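Local coordinates for uncharacterized protein MTH_862 (Methanothermobacter thermautotrophicus, PDB 2R47) that is of unknown function but belongs to the DUF2124 family of archaeal proteins and forms a two-chain assembly in the crystal, at residues 45-48 / 49-52; 100-103 / 104-107; 106-109 / 110-114. All blocks are in the same frame, centred on the assembly; numbering follows the deposited sequence.

Contact 1: 45-48 / 49-52; sequences FAYA and VRDK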
ATOM      1  N   PHE A  45      -3.758  -6.064  -0.056  1.00 15.42           N
ATOM      2  CA  PHE A  45      -4.953  -6.867  -0.346  1.00 16.53           C
ATOM      3  C   PHE A  45      -4.785  -8.342   0.021  1.00 16.54           C
ATOM      4  O   PHE A  45      -5.755  -8.999   0.441  1.00 16.75           O
ATOM      5  CB  PHE A  45      -5.423  -6.632  -1.793  1.00 15.66           C
ATOM      6  CG  PHE A  45      -6.091  -5.293  -1.948  1.00 16.10           C
ATOM      7  CD1 PHE A  45      -7.461  -5.171  -1.719  1.00 17.65           C
ATOM      8  CD2 PHE A  45      -5.346  -4.135  -2.171  1.00 18.06           C
ATOM      9  CE1 PHE A  45      -8.110  -3.924  -1.829  1.00 17.94           C
ATOM     10  CE2 PHE A  45      -5.970  -2.889  -2.244  1.00 18.90           C
ATOM     11  CZ  PHE A  45      -7.363  -2.780  -2.050  1.00 17.51           C
ATOM     12  N   ALA A  46      -3.568  -8.859  -0.105  1.00 15.60           N
ATOM     13  CA  ALA A  46      -3.230 -10.192   0.453  1.00 15.76           C
ATOM     14  C   ALA A  46      -3.483 -10.282   1.948  1.00 16.72           C
ATOM     15  O   ALA A  46      -4.063 -11.275   2.439  1.00 15.74           O
ATOM     16  CB  ALA A  46      -1.762 -10.556   0.141  1.00 16.15           C
ATOM     17  N   TYR A  47      -3.080  -9.255   2.689  1.00 15.69           N
ATOM     18  CA  TYR A  47      -3.404  -9.151   4.099  1.00 17.71           C
ATOM     19  C   TYR A  47      -4.903  -9.276   4.357  1.00 17.93           C
ATOM     20  O   TYR A  47      -5.308  -9.961   5.284  1.00 18.53           O
ATOM     21  CB  TYR A  47      -2.901  -7.829   4.740  1.00 19.45           C
ATOM     22  CG  TYR A  47      -3.012  -7.902   6.274  1.00 23.95           C
ATOM     23  CD1 TYR A  47      -2.163  -8.747   7.004  1.00 24.42           C
ATOM     24  CD2 TYR A  47      -3.987  -7.163   6.970  1.00 26.86           C
ATOM     25  CE1 TYR A  47      -2.249  -8.843   8.400  1.00 25.98           C
ATOM     26  CE2 TYR A  47      -4.082  -7.245   8.397  1.00 26.65           C
ATOM     27  CZ  TYR A  47      -3.217  -8.108   9.080  1.00 27.60           C
ATOM     28  OH  TYR A  47      -3.286  -8.252  10.483  1.00 30.47           O
ATOM     29  N   ALA A  48      -5.721  -8.615   3.560  1.00 17.46           N
ATOM     30  CA  ALA A  48      -7.172  -8.657   3.734  1.00 17.99           C
ATOM     31  C   ALA A  48      -7.732 -10.057   3.516  1.00 18.62           C
ATOM     32  O   ALA A  48      -8.822 -10.376   3.996  1.00 17.44           O
ATOM     33  CB  ALA A  48      -7.838  -7.646   2.753  1.00 17.17           C
ATOM     34  N   VAL A  49      -7.028 -10.861   2.709  1.00 18.61           N
ATOM     35  CA  VAL A  49      -7.450 -12.242   2.460  1.00 18.86           C
ATOM     36  C   VAL A  49      -6.354 -13.228   2.853  1.00 19.82           C
ATOM     37  O   VAL A  49      -6.129 -14.221   2.161  1.00 18.29           O
ATOM     38  CB  VAL A  49      -7.926 -12.472   1.003  1.00 18.48           C
ATOM     39  CG1 VAL A  49      -9.174 -11.619   0.726  1.00 19.88           C
ATOM     40  CG2 VAL A  49      -6.793 -12.170  -0.043  1.00 14.69           C
ATOM     41  N   ARG A  50      -5.753 -13.005   4.028  1.00 19.58           N
ATOM     42  CA  ARG A  50      -4.571 -13.766   4.440  1.00 21.16           C
ATOM     43  C   ARG A  50      -4.894 -15.227   4.741  1.00 21.42           C
ATOM     44  O   ARG A  50      -3.986 -16.045   4.930  1.00 21.82           O
ATOM     45  CB  ARG A  50      -3.927 -13.108   5.662  1.00 21.82           C
ATOM     46  CG  ARG A  50      -4.909 -12.816   6.806  1.00 23.98           C
ATOM     47  CD  ARG A  50      -4.156 -12.145   7.954  1.00 26.83           C
ATOM     48  NE  ARG A  50      -4.992 -11.790   9.109  1.00 29.36           N
ATOM     49  CZ  ARG A  50      -5.855 -10.763   9.134  1.00 32.25           C
ATOM     50  NH1 ARG A  50      -6.019 -10.007   8.049  1.00 33.36           N
ATOM     51  NH2 ARG A  50      -6.567 -10.478  10.236  1.00 31.35           N
ATOM     52  N   ASP A  51      -6.187 -15.548   4.797  1.00 21.99           N
ATOM     53  CA  ASP A  51      -6.640 -16.942   4.908  1.00 23.37           C
ATOM     54  C   ASP A  51      -6.346 -17.783   3.656  1.00 22.86           C
ATOM     55  O   ASP A  51      -6.371 -19.050   3.678  1.00 22.39           O
ATOM     56  CB  ASP A  51      -8.147 -16.998   5.261  1.00 25.49           C
ATOM     57  CG  ASP A  51      -9.042 -16.190   4.297  1.00 28.88           C
ATOM     58  OD1 ASP A  51      -8.921 -14.959   4.189  1.00 31.61           O
ATOM     59  OD2 ASP A  51      -9.929 -16.809   3.676  1.00 35.95           O
ATOM     60  N   LYS A  52      -6.132 -17.099   2.536  1.00 21.10           N
ATOM     61  CA  LYS A  52      -5.949 -17.766   1.263  1.00 20.57           C
ATOM     62  C   LYS A  52      -4.473 -17.992   1.029  1.00 19.09           C
ATOM     63  O   LYS A  52      -3.658 -17.551   1.803  1.00 17.45           O
ATOM     64  CB  LYS A  52      -6.537 -16.917   0.145  1.00 21.39           C
ATOM     65  CG  LYS A  52      -8.049 -16.851   0.261  1.00 24.08           C
ATOM     66  CD  LYS A  52      -8.624 -16.010  -0.818  1.00 25.67           C
ATOM     67  CE  LYS A  52     -10.099 -15.682  -0.493  1.00 25.26           C
ATOM     68  NZ  LYS A  52     -10.907 -16.879  -0.085  1.00 23.70           N
TER
HETATM   69  O   HOH W   1     -10.659 -12.463   4.588  1.00 44.83           O
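R50 lays its guanidinium flat over the ring of Y47, pairing the C-terminal part of helix 40-48 with a type I beta turn, V49 to K52, on the way into strand 53-58. The two planes are only 16° apart, and R50 CZ stands 4.2 Å from the centroid of the Y47 ring, a cation-pi stack offset toward the rim. NH1 does most of the touching, coming within 3.4 Å of Y47 CE2. The same nitrogen donates to the backbone: R50 NH1 to Y47 O is 2.9 Å, with the acceptor lying in the guanidinium plane, and bond and ring face together should restrict the group's rotation. R50 CG sits between its own backbone N and carbonyl carbon (chi1 51°), which turns the extended chain back alongside the tyrosine.

This pair is on the more open side of the contact, with R50 exposed and Y47 partly so; Y47 also packs on G36 of the second subunit. The inner side is different. F45, A46, A48 and V49 are all buried, packed between them against strand 28-33 and helix 11-22, and F45 meets H15 and F19 edge-to-face. V49 CG2 tucks back to 3.4 Å from F45 O, while V49 N makes two weak bonds, to F45 O and to A46 O.

A48 O accepts from R20 NE of helix 11-22. A water reaches that same oxygen, at 2.8 Å from A48 O, and lies 3.1 Å from D51 OD1, bridging the two residues.

Contact 2: 100-103 / 104-107; sequences GSDI and EDVK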
ATOM      1  N   GLY A 100       4.925  -0.647 -17.722  1.00 22.17           N
ATOM      2  CA  GLY A 100       3.929  -1.673 -17.500  1.00 23.00           C
ATOM      3  C   GLY A 100       4.431  -2.779 -18.422  1.00 22.78           C
ATOM      4  O   GLY A 100       5.599  -2.799 -18.794  1.00 21.95           O
ATOM      5  N   SER A 101       3.572  -3.703 -18.824  1.00 23.52           N
ATOM      6  CA  SER A 101       4.029  -4.838 -19.651  1.00 23.00           C
ATOM      7  C   SER A 101       3.299  -4.786 -20.966  1.00 23.26           C
ATOM      8  O   SER A 101       2.210  -4.229 -21.015  1.00 23.23           O
ATOM      9  CB  SER A 101       3.725  -6.145 -18.935  1.00 22.72           C
ATOM     10  OG  SER A 101       4.311  -6.135 -17.658  1.00 20.63           O
ATOM     11  N   ASP A 102       3.855  -5.352 -22.034  1.00 24.40           N
ATOM     12  CA  ASP A 102       3.077  -5.301 -23.264  1.00 25.76           C
ATOM     13  C   ASP A 102       1.874  -6.258 -23.201  1.00 26.01           C
ATOM     14  O   ASP A 102       1.900  -7.239 -22.461  1.00 24.68           O
ATOM     15  CB  ASP A 102       3.933  -5.301 -24.555  1.00 26.50           C
ATOM     16  CG  ASP A 102       4.405  -6.663 -24.980  1.00 28.16           C
ATOM     17  OD1 ASP A 102       3.985  -7.677 -24.394  1.00 30.91           O
ATOM     18  OD2 ASP A 102       5.210  -6.720 -25.941  1.00 32.83           O
ATOM     19  N   ILE A 103       0.809  -5.926 -23.925  1.00 26.78           N
ATOM     20  CA  ILE A 103      -0.450  -6.658 -23.807  1.00 26.92           C
ATOM     21  C   ILE A 103      -0.285  -8.141 -24.107  1.00 27.04           C
ATOM     22  O   ILE A 103      -0.939  -8.968 -23.481  1.00 27.85           O
ATOM     23  CB  ILE A 103      -1.583  -6.037 -24.685  1.00 26.90           C
ATOM     24  CG1 ILE A 103      -2.970  -6.510 -24.213  1.00 27.94           C
ATOM     25  CG2 ILE A 103      -1.354  -6.296 -26.201  1.00 27.80           C
ATOM     26  CD1 ILE A 103      -3.382  -5.982 -22.835  1.00 26.09           C
ATOM     27  N   GLU A 104       0.596  -8.481 -25.046  1.00 26.18           N
ATOM     28  CA  GLU A 104       0.779  -9.897 -25.334  0.60 26.31           C
ATOM     29  C   GLU A 104       1.484 -10.647 -24.205  1.00 25.44           C
ATOM     30  O   GLU A 104       1.160 -11.818 -23.994  1.00 24.95           O
ATOM     31  CB  GLU A 104       1.422 -10.151 -26.704  0.60 26.49           C
ATOM     32  CG  GLU A 104       0.525  -9.766 -27.902  0.60 29.66           C
ATOM     33  CD  GLU A 104      -0.838 -10.479 -27.961  0.60 33.32           C
ATOM     34  OE1 GLU A 104      -0.909 -11.703 -27.683  0.60 34.95           O
ATOM     35  OE2 GLU A 104      -1.839  -9.799 -28.305  0.60 33.42           O
ATOM     36  N   ASP A 105       2.387  -9.995 -23.459  1.00 24.29           N
ATOM     37  CA  ASP A 105       3.036 -10.628 -22.303  1.00 24.99           C
ATOM     38  C   ASP A 105       2.021 -10.795 -21.181  1.00 24.71           C
ATOM     39  O   ASP A 105       2.073 -11.776 -20.414  1.00 23.14           O
ATOM     40  CB  ASP A 105       4.243  -9.838 -21.791  1.00 25.37           C
ATOM     41  CG  ASP A 105       5.456  -9.915 -22.736  1.00 28.00           C
ATOM     42  OD1 ASP A 105       5.697 -10.953 -23.386  1.00 31.20           O
ATOM     43  OD2 ASP A 105       6.165  -8.904 -22.821  1.00 33.14           O
ATOM     44  N   VAL A 106       1.116  -9.821 -21.085  1.00 24.21           N
ATOM     45  CA  VAL A 106      -0.002  -9.902 -20.117  1.00 23.93           C
ATOM     46  C   VAL A 106      -0.946 -11.055 -20.453  1.00 24.15           C
ATOM     47  O   VAL A 106      -1.339 -11.810 -19.574  1.00 23.24           O
ATOM     48  CB  VAL A 106      -0.773  -8.553 -19.972  1.00 24.13           C
ATOM     49  CG1 VAL A 106      -2.014  -8.738 -19.122  1.00 23.77           C
ATOM     50  CG2 VAL A 106       0.146  -7.471 -19.328  1.00 23.61           C
ATOM     51  N   LYS A 107      -1.310 -11.203 -21.717  1.00 24.02           N
ATOM     52  CA  LYS A 107      -2.190 -12.300 -22.096  1.00 23.65           C
ATOM     53  C   LYS A 107      -1.530 -13.654 -21.890  1.00 23.70           C
ATOM     54  O   LYS A 107      -2.212 -14.643 -21.588  1.00 23.78           O
ATOM     55  CB  LYS A 107      -2.653 -12.163 -23.539  1.00 23.58           C
ATOM     56  CG  LYS A 107      -3.544 -10.993 -23.809  1.00 24.93           C
ATOM     57  CD  LYS A 107      -3.727 -10.973 -25.334  1.00 28.22           C
ATOM     58  CE  LYS A 107      -4.578  -9.869 -25.798  1.00 31.77           C
ATOM     59  NZ  LYS A 107      -4.479  -9.798 -27.299  1.00 35.29           N
TER
HETATM   60  O   HOH W   2       6.220  -6.894 -21.403  1.00 49.75           O
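D102 caps the start of helix 103-113: it is the N-cap residue, and its OD1 accepts from D105 N at 3.0 Å, with an N-H...O angle of 150°. CG lies between the backbone N and the carbonyl carbon of D102 (chi1 81°), which brings the carboxylate round to that first-turn amide. The backbone oxygen of D102 is used as well, taking V106 N at 3.0 Å nearly along the C=O axis and a weak second bond from D105 N. The next carbonyl along, I103 O, accepts from K107 N at 2.9 Å.

Two acceptors, D102 OD1 and D105 OD2, lie 3.0 Å apart. The D105 N bond to OD1 and a water at OD2 may offset part of their repulsion. That water accepts from D102 N and sits unusually close to D105 OD2, to which it appears to donate.

On the far flank, in one of the two E104 conformers, K107 NZ meets E104 OE2 at 2.8 Å in a salt bridge, and both chains lie alongside I103. I103 itself packs on W134 and L137 of helix 134-137. The lysine runs extended beyond CG, with its CE 4.0 Å from I103 CG1.

Contact 3: 106-109 / 110-114; sequences VKKL and VEDAL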
ATOM      1  N   VAL A 106       1.116  -9.821 -21.085  1.00 24.21           N
ATOM      2  CA  VAL A 106      -0.002  -9.902 -20.117  1.00 23.93           C
ATOM      3  C   VAL A 106      -0.946 -11.055 -20.453  1.00 24.15           C
ATOM      4  O   VAL A 106      -1.339 -11.810 -19.574  1.00 23.24           O
ATOM      5  CB  VAL A 106      -0.773  -8.553 -19.972  1.00 24.13           C
ATOM      6  CG1 VAL A 106      -2.014  -8.738 -19.122  1.00 23.77           C
ATOM      7  CG2 VAL A 106       0.146  -7.471 -19.328  1.00 23.61           C
ATOM      8  N   LYS A 107      -1.310 -11.203 -21.717  1.00 24.02           N
ATOM      9  CA  LYS A 107      -2.190 -12.300 -22.096  1.00 23.65           C
ATOM     10  C   LYS A 107      -1.530 -13.654 -21.890  1.00 23.70           C
ATOM     11  O   LYS A 107      -2.212 -14.643 -21.588  1.00 23.78           O
ATOM     12  CB  LYS A 107      -2.653 -12.163 -23.539  1.00 23.58           C
ATOM     13  CG  LYS A 107      -3.544 -10.993 -23.809  1.00 24.93           C
ATOM     14  CD  LYS A 107      -3.727 -10.973 -25.334  1.00 28.22           C
ATOM     15  CE  LYS A 107      -4.578  -9.869 -25.798  1.00 31.77           C
ATOM     16  NZ  LYS A 107      -4.479  -9.798 -27.299  1.00 35.29           N
ATOM     17  N   LYS A 108      -0.212 -13.713 -22.081  1.00 23.72           N
ATOM     18  CA  LYS A 108       0.516 -14.967 -21.844  1.00 23.31           C
ATOM     19  C   LYS A 108       0.509 -15.276 -20.351  1.00 22.48           C
ATOM     20  O   LYS A 108       0.411 -16.429 -19.954  1.00 22.80           O
ATOM     21  CB  LYS A 108       1.962 -14.869 -22.324  1.00 23.39           C
ATOM     22  CG  LYS A 108       2.749 -16.152 -22.080  1.00 26.09           C
ATOM     23  CD  LYS A 108       2.361 -17.237 -23.092  1.00 32.71           C
ATOM     24  CE  LYS A 108       3.110 -18.554 -22.837  1.00 38.26           C
ATOM     25  NZ  LYS A 108       4.500 -18.322 -22.317  1.00 39.65           N
ATOM     26  N   LEU A 109       0.659 -14.246 -19.527  1.00 22.69           N
ATOM     27  CA  LEU A 109       0.547 -14.427 -18.059  1.00 22.62           C
ATOM     28  C   LEU A 109      -0.799 -15.008 -17.685  1.00 22.79           C
ATOM     29  O   LEU A 109      -0.883 -15.902 -16.849  1.00 23.50           O
ATOM     30  CB  LEU A 109       0.736 -13.102 -17.321  1.00 22.33           C
ATOM     31  CG  LEU A 109       0.585 -13.233 -15.805  1.00 23.62           C
ATOM     32  CD1 LEU A 109       1.677 -14.145 -15.169  1.00 22.54           C
ATOM     33  CD2 LEU A 109       0.552 -11.857 -15.141  1.00 26.29           C
ATOM     34  N   VAL A 110      -1.860 -14.474 -18.296  1.00 22.64           N
ATOM     35  CA  VAL A 110      -3.198 -14.922 -17.965  1.00 23.58           C
ATOM     36  C   VAL A 110      -3.310 -16.388 -18.374  1.00 24.80           C
ATOM     37  O   VAL A 110      -3.832 -17.210 -17.626  1.00 25.69           O
ATOM     38  CB  VAL A 110      -4.276 -14.031 -18.601  1.00 23.16           C
ATOM     39  CG1 VAL A 110      -5.683 -14.622 -18.329  1.00 26.64           C
ATOM     40  CG2 VAL A 110      -4.179 -12.601 -18.027  1.00 21.66           C
ATOM     41  N   GLU A 111      -2.781 -16.723 -19.552  1.00 24.70           N
ATOM     42  CA  GLU A 111      -2.793 -18.096 -20.022  1.00 25.66           C
ATOM     43  C   GLU A 111      -2.040 -19.021 -19.097  1.00 25.18           C
ATOM     44  O   GLU A 111      -2.503 -20.148 -18.816  1.00 26.13           O
ATOM     45  CB  GLU A 111      -2.166 -18.175 -21.417  1.00 25.90           C
ATOM     46  CG  GLU A 111      -2.288 -19.557 -22.043  1.00 33.18           C
ATOM     47  CD  GLU A 111      -3.747 -19.984 -22.240  1.00 41.85           C
ATOM     48  OE1 GLU A 111      -4.624 -19.083 -22.329  1.00 45.17           O
ATOM     49  OE2 GLU A 111      -4.014 -21.213 -22.320  1.00 43.86           O
ATOM     50  N   ASP A 112      -0.878 -18.575 -18.623  1.00 24.92           N
ATOM     51  CA  ASP A 112      -0.020 -19.429 -17.796  1.00 25.45           C
ATOM     52  C   ASP A 112      -0.394 -19.535 -16.309  1.00 24.31           C
ATOM     53  O   ASP A 112      -0.292 -20.615 -15.705  1.00 23.93           O
ATOM     54  CB  ASP A 112       1.441 -18.959 -17.874  1.00 25.47           C
ATOM     55  CG  ASP A 112       2.079 -19.181 -19.256  1.00 29.41           C
ATOM     56  OD1 ASP A 112       1.522 -19.894 -20.139  1.00 29.85           O
ATOM     57  OD2 ASP A 112       3.166 -18.598 -19.453  1.00 29.53           O
ATOM     58  N   ALA A 113      -0.717 -18.411 -15.693  1.00 22.10           N
ATOM     59  CA  ALA A 113      -0.849 -18.323 -14.246  1.00 22.26           C
ATOM     60  C   ALA A 113      -2.284 -18.501 -13.782  1.00 23.05           C
ATOM     61  O   ALA A 113      -2.493 -18.888 -12.637  1.00 24.96           O
ATOM     62  CB  ALA A 113      -0.336 -16.970 -13.738  1.00 21.17           C
ATOM     63  N   LEU A 114      -3.262 -18.218 -14.644  1.00 22.37           N
ATOM     64  CA  LEU A 114      -4.657 -18.374 -14.206  1.00 22.07           C
ATOM     65  C   LEU A 114      -5.143 -19.764 -14.556  1.00 21.97           C
ATOM     66  O   LEU A 114      -5.113 -20.144 -15.735  1.00 21.56           O
ATOM     67  CB  LEU A 114      -5.555 -17.301 -14.841  1.00 22.63           C
ATOM     68  CG  LEU A 114      -7.010 -17.250 -14.344  1.00 21.89           C
ATOM     69  CD1 LEU A 114      -7.132 -17.037 -12.806  1.00 18.41           C
ATOM     70  CD2 LEU A 114      -7.798 -16.147 -15.151  1.00 19.47           C
TER
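K108 and D112 reach for each other one helical turn apart, on the solvent side of helix 103-113. Their side chains are set at a slant rather than end-on. K108 leaves the backbone with CG anti to its N (chi1 179°), then bends at chi2 and again at chi4, which carries the chain round past the carboxylate. D112 leans back toward the preceding turn, its CG beside the backbone N and anti to the carbonyl carbon. The result is an i to i+4 salt bridge, K108 NZ to D112 OD2 at 3.2 Å, weak as a hydrogen bond. The methylene next to the amine shares the approach: K108 CE is 3.4 Å from both D112 OD1 and D112 OD2, lying against the pair of oxygens rather than favouring one.

L109 and A113 repeat the same spacing on the buried side, where the branch CD1 of L109 is directed along the helix until it meets A113 CB at 3.8 Å. Beneath both pairs runs the regular alpha-helical ladder, including D112 N to K108 O and A113 N to L109 O, each 2.8 Å, the latter the straighter at 163°.

L114 is where helical backbone angles stop. The apolar flank of the helix, and L114 just after it, rest on the sheet: V106 packs on L90, L109, V110 and L114 on L88 of strand 88-91, and V110 and L114 also on L120 of strand 118-125, while A113 is tied to V85 by backbone hydrogen bonding.

Contacts 2 and 3 are successive parts of helix 103-113: contact 2 covers its capped start, contact 3 its remaining turns and its exit, and they share V106 and K107, with centres about 9 Å apart. Contact 1 belongs to another helix, 40-48, at its C-terminal end. Its centre is about 26 Å from that of contact 2, across the chain's centre, and about 22 Å from that of contact 3; nearest atoms are about 18 and 12 Å apart, and neither pair touches. All three lie within the DUF2124 range. Of the three, contact 1 alone meets the second subunit, through Y47.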